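Local coordinates for thiosulfate sulfurtransferase/rhodanese-like domain-containing protein 1 (Homo sapiens, PDB 6BEV) that transfers the sulfane sulfur of thiosulfate to glutathione through an enzyme-bound persulfide intermediate, producing S-sulfanylglutathione for hydrogen sulfide metabolism, at residues A[69-74]-A[81-86]. Residues are numbered along the deposited sequence; the frame is centred on the assembly and turned at random.
Sequences ESALQM and ALYSAE
Ala71 and Tyr83 face each other from the last turns of helices 65-73 and 76-83, their CA atoms 8.7 Å apart, the nearest such pair across the two segments, and no hydrogen bond passes directly between the segments. The Tyr83 side chain spans the distance between the helices: CE2 of Tyr83 packs on CB of Ala71 at 3.7 Å, the methyl meeting the ring obliquely, with Tyr83 OH 3.9 Å from the same CB. The tyrosine CG stands anti to its own carbonyl carbon (chi1 -63°), which sends the ring toward the first helix. Met74, the first residue beyond helix 65-73 to leave helical geometry, adds its terminal methyl. Its chain is extended about chi2 but bends at chi3 (69°), and CE arrives at the ring edge near its plane, 4.2 Å from Tyr83 CE2. That methyl also touches Leu82, CE to CD2 4.1 Å, where the two side chains run nearly perpendicular. Leu82 CG in turn lies 3.9 Å above the plane of the Tyr83 ring, offset toward its rim. In this single rhodanese domain the two short consecutive helices, joined by a tight link, lie between edge strand 61-62 and strand 95-98 of the parallel sheet, away from the active-site cysteine, Cys99. Phe79, from the second helix, touches Ala71 and Met74 and meets the Tyr83 ring at an inclined angle; Ile63 also packs on Ala71 and Tyr83. At the polar end Tyr83 OH is hydrogen-bonded to the Glu67 carboxylate and accepts from a water (2.9 Å). In one of two Ser70 conformers this water also donates to Ser70 OG (2.7 Å), which bonds to the Glu67 backbone oxygen; both Ser70 links are conditional on that conformer.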
ATOM      1  N   GLU A  69      11.844   0.583  -1.121  1.00 13.37           N
ATOM      2  CA  GLU A  69      12.889  -0.426  -1.246  1.00 15.19           C
ATOM      3  C   GLU A  69      13.587  -0.634   0.090  1.00 13.17           C
ATOM      4  O   GLU A  69      13.744  -1.769   0.558  1.00 13.58           O
ATOM      5  CB  GLU A  69      13.873   0.022  -2.322  1.00 20.98           C
ATOM      6  CG  GLU A  69      14.934  -0.961  -2.659  1.00 26.78           C
ATOM      7  CD  GLU A  69      15.453  -0.725  -4.056  1.00 31.21           C
ATOM      8  OE1 GLU A  69      15.530  -1.694  -4.828  1.00 32.16           O
ATOM      9  OE2 GLU A  69      15.742   0.447  -4.395  1.00 33.73           O
ATOM     10  N   SER A  70      14.000   0.456   0.728  0.79 12.85           N
ATOM     11  CA  SER A  70      14.678   0.329   2.006  0.79 13.20           C
ATOM     12  C   SER A  70      13.757  -0.253   3.067  0.79 12.31           C
ATOM     13  O   SER A  70      14.198  -1.052   3.901  0.79 13.13           O
ATOM     14  CB  SER A  70      15.276   1.667   2.433  0.79 14.85           C
ATOM     15  OG  SER A  70      14.273   2.608   2.725  0.79 16.39           O
ATOM     16  N   ALA A  71      12.469   0.114   3.050  1.00 11.60           N
ATOM     17  CA  ALA A  71      11.526  -0.453   4.014  1.00 11.70           C
ATOM     18  C   ALA A  71      11.394  -1.964   3.857  1.00 11.66           C
ATOM     19  O   ALA A  71      11.289  -2.694   4.851  1.00 12.87           O
ATOM     20  CB  ALA A  71      10.151   0.207   3.859  1.00 11.75           C
ATOM     21  N   LEU A  72      11.323  -2.448   2.622  1.00 11.67           N
ATOM     22  CA  LEU A  72      11.187  -3.881   2.400  1.00 12.72           C
ATOM     23  C   LEU A  72      12.495  -4.624   2.624  1.00 12.59           C
ATOM     24  O   LEU A  72      12.466  -5.835   2.851  1.00 14.05           O
ATOM     25  CB  LEU A  72      10.627  -4.154   1.002  1.00 12.93           C
ATOM     26  CG  LEU A  72       9.226  -3.602   0.763  1.00 13.50           C
ATOM     27  CD1 LEU A  72       8.803  -3.858  -0.680  1.00 14.60           C
ATOM     28  CD2 LEU A  72       8.198  -4.197   1.729  1.00 14.64           C
ATOM     29  N   GLN A  73      13.631  -3.934   2.579  1.00 13.15           N
ATOM     30  CA  GLN A  73      14.924  -4.572   2.807  1.00 13.86           C
ATOM     31  C   GLN A  73      15.347  -4.546   4.263  1.00 14.21           C
ATOM     32  O   GLN A  73      16.179  -5.373   4.664  1.00 15.27           O
ATOM     33  CB  GLN A  73      16.013  -3.879   1.980  1.00 13.96           C
ATOM     34  CG  GLN A  73      15.848  -3.992   0.479  1.00 14.06           C
ATOM     35  CD  GLN A  73      16.420  -5.271  -0.113  1.00 13.55           C
ATOM     36  OE1 GLN A  73      16.712  -6.255   0.591  1.00 13.57           O
ATOM     37  NE2 GLN A  73      16.593  -5.268  -1.420  1.00 13.40           N
ATOM     38  N   MET A  74      14.850  -3.611   5.064  1.00 14.09           N
ATOM     39  CA  MET A  74      15.394  -3.443   6.400  1.00 13.82           C
ATOM     40  C   MET A  74      14.877  -4.527   7.338  1.00 13.98           C
ATOM     41  O   MET A  74      13.868  -5.188   7.087  1.00 15.01           O
ATOM     42  CB  MET A  74      15.100  -2.042   6.948  1.00 13.67           C
ATOM     43  CG  MET A  74      13.631  -1.745   7.211  1.00 13.21           C
ATOM     44  SD  MET A  74      13.310  -0.136   7.976  1.00 13.98           S
ATOM     45  CE  MET A  74      13.727   1.054   6.656  1.00 14.76           C
ATOM     46  N   ALA A  81      10.441   0.317  14.122  1.00 11.61           N
ATOM     47  CA  ALA A  81      10.891   1.586  14.686  1.00 11.59           C
ATOM     48  C   ALA A  81      10.510   2.758  13.781  1.00 11.13           C
ATOM     49  O   ALA A  81      10.013   3.786  14.254  1.00 11.88           O
ATOM     50  CB  ALA A  81      12.394   1.560  14.921  1.00 11.92           C
ATOM     51  N   LEU A  82      10.770   2.640  12.478  1.00 10.99           N
ATOM     52  CA  LEU A  82      10.567   3.791  11.603  1.00 10.60           C
ATOM     53  C   LEU A  82       9.093   4.026  11.303  1.00 10.84           C
ATOM     54  O   LEU A  82       8.646   5.177  11.263  1.00 11.04           O
ATOM     55  CB  LEU A  82      11.350   3.616  10.307  1.00 10.82           C
ATOM     56  CG  LEU A  82      11.351   4.813   9.360  1.00 11.05           C
ATOM     57  CD1 LEU A  82      11.785   6.102  10.046  1.00 11.80           C
ATOM     58  CD2 LEU A  82      12.214   4.520   8.164  1.00 11.68           C
ATOM     59  N   TYR A  83       8.340   2.953  11.063  1.00 10.83           N
ATOM     60  CA  TYR A  83       6.974   3.042  10.556  1.00 11.13           C
ATOM     61  C   TYR A  83       5.897   2.763  11.601  1.00 12.11           C
ATOM     62  O   TYR A  83       4.716   2.969  11.313  1.00 12.99           O
ATOM     63  CB  TYR A  83       6.798   2.119   9.326  1.00 11.25           C
ATOM     64  CG  TYR A  83       7.693   2.564   8.193  1.00 11.00           C
ATOM     65  CD1 TYR A  83       7.434   3.741   7.503  1.00 11.26           C
ATOM     66  CD2 TYR A  83       8.828   1.848   7.861  1.00 11.01           C
ATOM     67  CE1 TYR A  83       8.273   4.188   6.503  1.00 11.66           C
ATOM     68  CE2 TYR A  83       9.666   2.290   6.857  1.00 11.54           C
ATOM     69  CZ  TYR A  83       9.398   3.460   6.191  1.00 11.28           C
ATOM     70  OH  TYR A  83      10.288   3.870   5.205  1.00 12.45           O
ATOM     71  N   SER A  84       6.268   2.311  12.800  0.78 13.24           N
ATOM     72  CA  SER A  84       5.312   2.064  13.881  0.78 14.32           C
ATOM     73  C   SER A  84       4.268   1.022  13.490  0.78 14.59           C
ATOM     74  O   SER A  84       3.101   1.120  13.871  0.78 16.23           O
ATOM     75  CB  SER A  84       4.636   3.357  14.344  0.78 16.01           C
ATOM     76  OG  SER A  84       5.583   4.291  14.806  0.78 17.19           O
ATOM     77  N   ALA A  85       4.699   0.006  12.748  1.00 13.43           N
ATOM     78  CA  ALA A  85       3.834  -1.074  12.290  1.00 14.49           C
ATOM     79  C   ALA A  85       4.737  -2.265  12.001  1.00 13.94           C
ATOM     80  O   ALA A  85       5.951  -2.121  11.877  1.00 14.00           O
ATOM     81  CB  ALA A  85       3.048  -0.689  11.031  1.00 15.81           C
ATOM     82  N   GLU A  86       4.134  -3.447  11.895  0.80 15.08           N
ATOM     83  CA  GLU A  86       4.902  -4.659  11.647  0.80 16.04           C
ATOM     84  C   GLU A  86       5.253  -4.784  10.164  0.80 14.22           C
ATOM     85  O   GLU A  86       4.425  -4.532   9.286  0.80 14.22           O
ATOM     86  CB  GLU A  86       4.102  -5.881  12.103  0.80 19.40           C
ATOM     87  CG  GLU A  86       4.868  -7.196  12.058  0.80 22.99           C
ATOM     88  CD  GLU A  86       4.110  -8.343  12.718  0.80 25.95           C
ATOM     89  OE1 GLU A  86       3.809  -8.256  13.930  0.80 27.39           O
ATOM     90  OE2 GLU A  86       3.812  -9.338  12.026  0.80 27.62           O
TER
HETATM   91  O   HOH W   1      13.200   3.973   4.806  1.00 17.02           O